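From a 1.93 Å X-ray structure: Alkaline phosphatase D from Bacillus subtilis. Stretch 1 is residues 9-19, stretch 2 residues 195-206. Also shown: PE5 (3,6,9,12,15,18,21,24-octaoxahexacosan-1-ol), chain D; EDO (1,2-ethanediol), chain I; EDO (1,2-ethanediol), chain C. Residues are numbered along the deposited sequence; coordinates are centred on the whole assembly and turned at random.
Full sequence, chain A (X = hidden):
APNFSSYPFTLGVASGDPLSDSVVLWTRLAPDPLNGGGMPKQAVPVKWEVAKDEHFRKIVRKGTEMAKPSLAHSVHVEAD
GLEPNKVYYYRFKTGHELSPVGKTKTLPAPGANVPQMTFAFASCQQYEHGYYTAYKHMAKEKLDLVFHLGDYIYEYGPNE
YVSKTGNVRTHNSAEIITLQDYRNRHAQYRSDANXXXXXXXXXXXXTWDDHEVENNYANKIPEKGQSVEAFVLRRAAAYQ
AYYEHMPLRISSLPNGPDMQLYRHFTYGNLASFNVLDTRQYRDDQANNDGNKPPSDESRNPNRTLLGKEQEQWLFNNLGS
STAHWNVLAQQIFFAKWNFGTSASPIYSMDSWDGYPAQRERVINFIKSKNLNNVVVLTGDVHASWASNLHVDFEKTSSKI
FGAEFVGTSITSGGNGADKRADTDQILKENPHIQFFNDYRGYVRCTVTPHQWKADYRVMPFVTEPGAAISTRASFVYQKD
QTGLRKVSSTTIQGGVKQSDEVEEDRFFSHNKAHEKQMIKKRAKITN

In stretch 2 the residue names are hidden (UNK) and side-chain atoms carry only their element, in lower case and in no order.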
# COMPACT_ATOMS: atom_id res chain seq x y z
N PHE A 9 -14.56 -2.14 -20.40
CA PHE A 9 -13.47 -1.62 -19.57
C PHE A 9 -14.02 -0.93 -18.31
O PHE A 9 -13.68 0.21 -18.02
CB PHE A 9 -12.59 -0.65 -20.37
CG PHE A 9 -11.96 -1.26 -21.60
CD1 PHE A 9 -10.87 -2.13 -21.49
CD2 PHE A 9 -12.43 -0.96 -22.87
CE1 PHE A 9 -10.29 -2.68 -22.60
CE2 PHE A 9 -11.83 -1.51 -24.01
CZ PHE A 9 -10.76 -2.35 -23.88
N THR A 10 -14.87 -1.64 -17.58
CA THR A 10 -15.56 -1.12 -16.40
C THR A 10 -14.60 -0.88 -15.24
O THR A 10 -14.94 -0.18 -14.28
CB THR A 10 -16.62 -2.14 -15.93
OG1 THR A 10 -15.96 -3.41 -15.72
CG2 THR A 10 -17.77 -2.30 -16.99
N LEU A 11 -13.42 -1.50 -15.28
CA LEU A 11 -12.41 -1.32 -14.21
C LEU A 11 -11.30 -0.39 -14.65
O LEU A 11 -10.26 -0.27 -13.97
CB LEU A 11 -11.82 -2.67 -13.81
CG LEU A 11 -12.89 -3.68 -13.40
CD1 LEU A 11 -12.22 -4.93 -12.86
CD2 LEU A 11 -13.87 -3.12 -12.41
N GLY A 12 -11.51 0.26 -15.79
CA GLY A 12 -10.55 1.22 -16.32
C GLY A 12 -9.25 0.60 -16.77
O GLY A 12 -9.20 -0.54 -17.26
N VAL A 13 -8.18 1.38 -16.62
CA VAL A 13 -6.86 0.98 -17.02
C VAL A 13 -5.86 1.33 -15.91
O VAL A 13 -6.21 2.03 -14.94
CB VAL A 13 -6.43 1.67 -18.35
CG1 VAL A 13 -7.42 1.33 -19.50
CG2 VAL A 13 -6.28 3.21 -18.17
N ALA A 14 -4.66 0.82 -16.03
CA ALA A 14 -3.62 1.08 -15.02
C ALA A 14 -2.28 0.85 -15.65
O ALA A 14 -2.16 0.21 -16.71
CB ALA A 14 -3.79 0.16 -13.76
N SER A 15 -1.25 1.41 -15.02
CA SER A 15 0.13 1.13 -15.40
C SER A 15 0.99 0.97 -14.16
O SER A 15 0.65 1.41 -13.07
CB SER A 15 0.70 2.25 -16.30
OG SER A 15 0.92 3.45 -15.56
N GLY A 16 2.13 0.35 -14.33
CA GLY A 16 2.93 0.05 -13.17
C GLY A 16 4.29 -0.53 -13.41
O GLY A 16 4.71 -0.78 -14.53
N ASP A 17 4.99 -0.70 -12.30
CA ASP A 17 6.32 -1.27 -12.28
C ASP A 17 7.21 -0.71 -13.38
O ASP A 17 7.82 -1.45 -14.14
CB ASP A 17 6.24 -2.81 -12.35
CG ASP A 17 6.00 -3.42 -10.98
OD1 ASP A 17 5.49 -2.70 -10.09
OD2 ASP A 17 6.33 -4.62 -10.80
N PRO A 18 7.32 0.61 -13.41
CA PRO A 18 8.11 1.25 -14.45
C PRO A 18 9.57 0.95 -14.28
O PRO A 18 10.04 0.86 -13.12
CB PRO A 18 7.84 2.75 -14.25
CG PRO A 18 7.52 2.88 -12.85
CD PRO A 18 6.75 1.61 -12.49
N LEU A 19 10.26 0.76 -15.41
CA LEU A 19 11.71 0.72 -15.49
C LEU A 19 12.14 1.84 -16.46
O LEU A 19 11.31 2.60 -16.94
CB LEU A 19 12.21 -0.64 -15.97
CG LEU A 19 11.95 -1.83 -15.02
CD1 LEU A 19 12.35 -3.15 -15.66
CD2 LEU A 19 12.65 -1.63 -13.67
N UNK A 195 -10.84 5.93 -7.84
CA UNK A 195 -9.69 5.01 -7.86
C UNK A 195 -9.23 4.75 -9.27
O UNK A 195 -8.03 4.78 -9.57
c UNK A 195 -9.55 1.40 -6.18
c UNK A 195 -7.66 3.03 -6.69
c UNK A 195 -10.07 3.67 -7.15
c UNK A 195 -9.04 2.54 -7.13
N UNK A 196 -10.16 4.54 -10.18
CA UNK A 196 -9.80 4.36 -11.60
C UNK A 196 -9.06 5.57 -12.17
O UNK A 196 -8.16 5.42 -12.97
c UNK A 196 -12.76 2.39 -13.25
c UNK A 196 -11.05 4.08 -12.46
c UNK A 196 -14.03 3.18 -13.21
n UNK A 196 -14.91 2.70 -14.32
c UNK A 196 -11.74 2.78 -12.15
N UNK A 197 -9.47 6.78 -11.79
CA UNK A 197 -8.81 8.02 -12.28
C UNK A 197 -7.38 8.09 -11.76
O UNK A 197 -6.45 8.42 -12.50
c UNK A 197 -9.60 9.27 -11.83
N UNK A 198 -7.20 7.76 -10.49
CA UNK A 198 -5.85 7.72 -9.89
C UNK A 198 -4.96 6.69 -10.54
O UNK A 198 -3.74 6.94 -10.75
c UNK A 198 -5.95 7.54 -8.35
N UNK A 199 -5.54 5.55 -10.96
CA UNK A 199 -4.78 4.57 -11.71
C UNK A 199 -4.41 5.05 -13.11
O UNK A 199 -3.31 4.79 -13.57
n UNK A 199 -4.07 1.77 -10.32
c UNK A 199 -6.16 1.85 -9.69
c UNK A 199 -5.29 2.32 -10.62
c UNK A 199 -5.50 3.21 -11.81
n UNK A 199 -5.45 1.03 -8.84
c UNK A 199 -4.19 1.00 -9.24
N UNK A 200 -5.35 5.71 -13.80
CA UNK A 200 -5.11 6.19 -15.16
C UNK A 200 -4.09 7.35 -15.19
O UNK A 200 -3.39 7.55 -16.17
c UNK A 200 -6.47 6.62 -15.84
N UNK A 201 -3.95 8.05 -14.08
CA UNK A 201 -3.08 9.24 -13.99
C UNK A 201 -1.58 8.96 -13.81
O UNK A 201 -0.73 9.76 -14.25
c UNK A 201 -3.59 10.15 -12.86
N UNK A 202 -1.23 7.86 -13.16
CA UNK A 202 0.18 7.59 -12.76
C UNK A 202 0.52 6.09 -12.80
O UNK A 202 -0.35 5.27 -12.61
c UNK A 202 -0.24 9.25 -10.88
c UNK A 202 0.26 10.49 -11.28
c UNK A 202 -1.90 10.40 -9.57
c UNK A 202 -0.33 11.65 -10.85
c UNK A 202 -1.30 9.22 -10.01
c UNK A 202 0.42 7.99 -11.31
c UNK A 202 -1.40 11.62 -10.02
N UNK A 203 1.78 5.75 -12.99
CA UNK A 203 2.23 4.38 -12.75
C UNK A 203 2.24 4.08 -11.27
O UNK A 203 2.63 4.95 -10.48
c UNK A 203 3.65 4.36 -13.30
c UNK A 203 2.90 6.64 -13.33
c UNK A 203 4.10 5.78 -13.25
N UNK A 204 1.81 2.87 -10.90
CA UNK A 204 1.73 2.44 -9.51
C UNK A 204 2.74 1.31 -9.24
O UNK A 204 2.99 0.45 -10.10
c UNK A 204 -2.54 4.14 -8.22
c UNK A 204 -3.16 2.46 -6.15
c UNK A 204 0.34 1.93 -9.15
c UNK A 204 -2.10 2.14 -6.92
c UNK A 204 -0.72 2.98 -8.97
n UNK A 204 -1.99 4.79 -9.29
c UNK A 204 -1.76 2.99 -7.99
c UNK A 204 -3.94 3.60 -6.41
c UNK A 204 -3.63 4.46 -7.44
c UNK A 204 -0.92 4.10 -9.74
N UNK A 205 3.29 1.33 -8.02
CA UNK A 205 4.10 0.26 -7.47
C UNK A 205 3.33 -0.24 -6.26
O UNK A 205 3.23 0.44 -5.23
c UNK A 205 6.19 1.30 -8.36
c UNK A 205 6.39 -0.42 -6.55
c UNK A 205 5.51 0.74 -7.11
N UNK A 206 2.73 -1.42 -6.38
CA UNK A 206 1.88 -1.93 -5.32
C UNK A 206 2.58 -3.04 -4.52
O UNK A 206 3.38 -3.81 -5.06
c UNK A 206 0.78 -3.63 -6.87
c UNK A 206 -0.24 -1.31 -6.63
c UNK A 206 0.52 -2.46 -5.90
C50 PE5 D . -5.55 12.38 -21.15
O1 PE5 D . -5.08 11.36 -20.26
C1 PE5 D . -5.60 11.56 -18.96
C2 PE5 D . -5.04 10.60 -17.92
O2 PE5 D . -6.05 10.34 -16.94
C3 PE5 D . -6.11 11.23 -15.82
C4 PE5 D . -7.09 10.70 -14.81
C1 EDO I . 10.17 -3.52 -11.83
O1 EDO I . 9.78 -2.14 -11.70
C2 EDO I . 9.51 -4.36 -10.75
O2 EDO I . 8.85 -5.49 -11.33
C1 EDO C . 2.20 10.56 -15.17
O1 EDO C . 1.70 9.28 -15.52
C2 EDO C . 3.41 10.42 -14.27
O2 EDO C . 4.07 11.69 -14.25
O HOH W 1 -14.25 2.81 -16.91
O HOH W 2 -8.81 3.99 -15.38
O HOH W 3 -1.37 4.99 -15.58
O HOH W 4 -2.02 2.75 -12.36
O HOH W 5 2.74 -2.20 -9.41

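Position 195 opens the stretch within a helix and carries four carbons, forked at the second; none comes near stretch 1. The fork one carbon beyond CB identifies Leu 195. At position 196 four carbons run in a row and end in a nitrogen, a chain that passes along the backbone of Leu 11 and Gly 12 to reach Thr 10. This is Lys 196. Its NZ donates a hydrogen bond to Thr 10 O at 2.9 Å, and its CD lies 3.4 Å from Leu 11 C. Positions 197 and 198 each have a single side-chain carbon, and neither touches stretch 1; they are Ala 197 and Ala 198.

Position 199 shows one carbon followed by a five-membered ring of three carbons and two nitrogens, the mark of His 199. Its CB lies 3.4 Å from Val 13 O, and its ND1 is 3.8 Å from Ala 14 CB, so the residue packs closely where strand and helix pass each other. Position 200 has one carbon, 4.1 Å from Val 13 CG2 when measured from its CB, and is Ala 200. Position 201 also has one carbon, but it points away from stretch 1: Ala 201.

At position 202 one carbon leads to a six-membered ring made wholly of carbon, with no oxygen attached, which gives Phe 202. Its CA-to-CB bond points away from stretch 1, although the backbone O lies 3.7 Å from Ser 15 OG. Position 203 has three carbons closing a ring onto its own backbone N, as only proline does. The CA of Pro 203 sits 3.2 Å from Ser 15 OG, and its CB is 4.2 Å from Pro 18 CG. Position 204 bears one carbon and then fused five- and six-membered rings holding eight carbons and one nitrogen: Trp 204. Its NE1 turns back to the helix and donates a hydrogen bond to Ala 198 O at 3.1 Å. Position 205 has a CB carrying two carbons and is Val 205, whose CG2 meets Pro 18 CD at 4.2 Å. Position 206 has the same three-carbon fork at CB, but makes no direct contact with stretch 1; it is Val 206.

The contact joins a helix and a strand to one continuous segment. At the strand end, parallel pairing is fixed by two backbone hydrogen bonds: Trp 204 N donates to Ser 15 O at 2.9 Å, and Asp 17 N donates to Trp 204 O at 3.2 Å. Gly 16 suits this pairing because an ideal CB there would lie 2.7 Å from Trp 204 O, a clash. Gly 12 likewise leaves room for the lysine chain, and its positive phi favours glycine. Where the backbones do not bond directly, water fills in: water 2 accepts from Val 13 N at 3.0 Å and donates to Lys 196 O at 2.9 Å, while water 4 accepts from Ser 15 N at 3.1 Å. Small apolar contacts add to these polar links: Val 13 CG2 with Ala 200 CB at 4.1 Å, and Pro 18 with Pro 203 and Val 205.

Stretch 2, residues 195-206: LKAAHAAFPWVV
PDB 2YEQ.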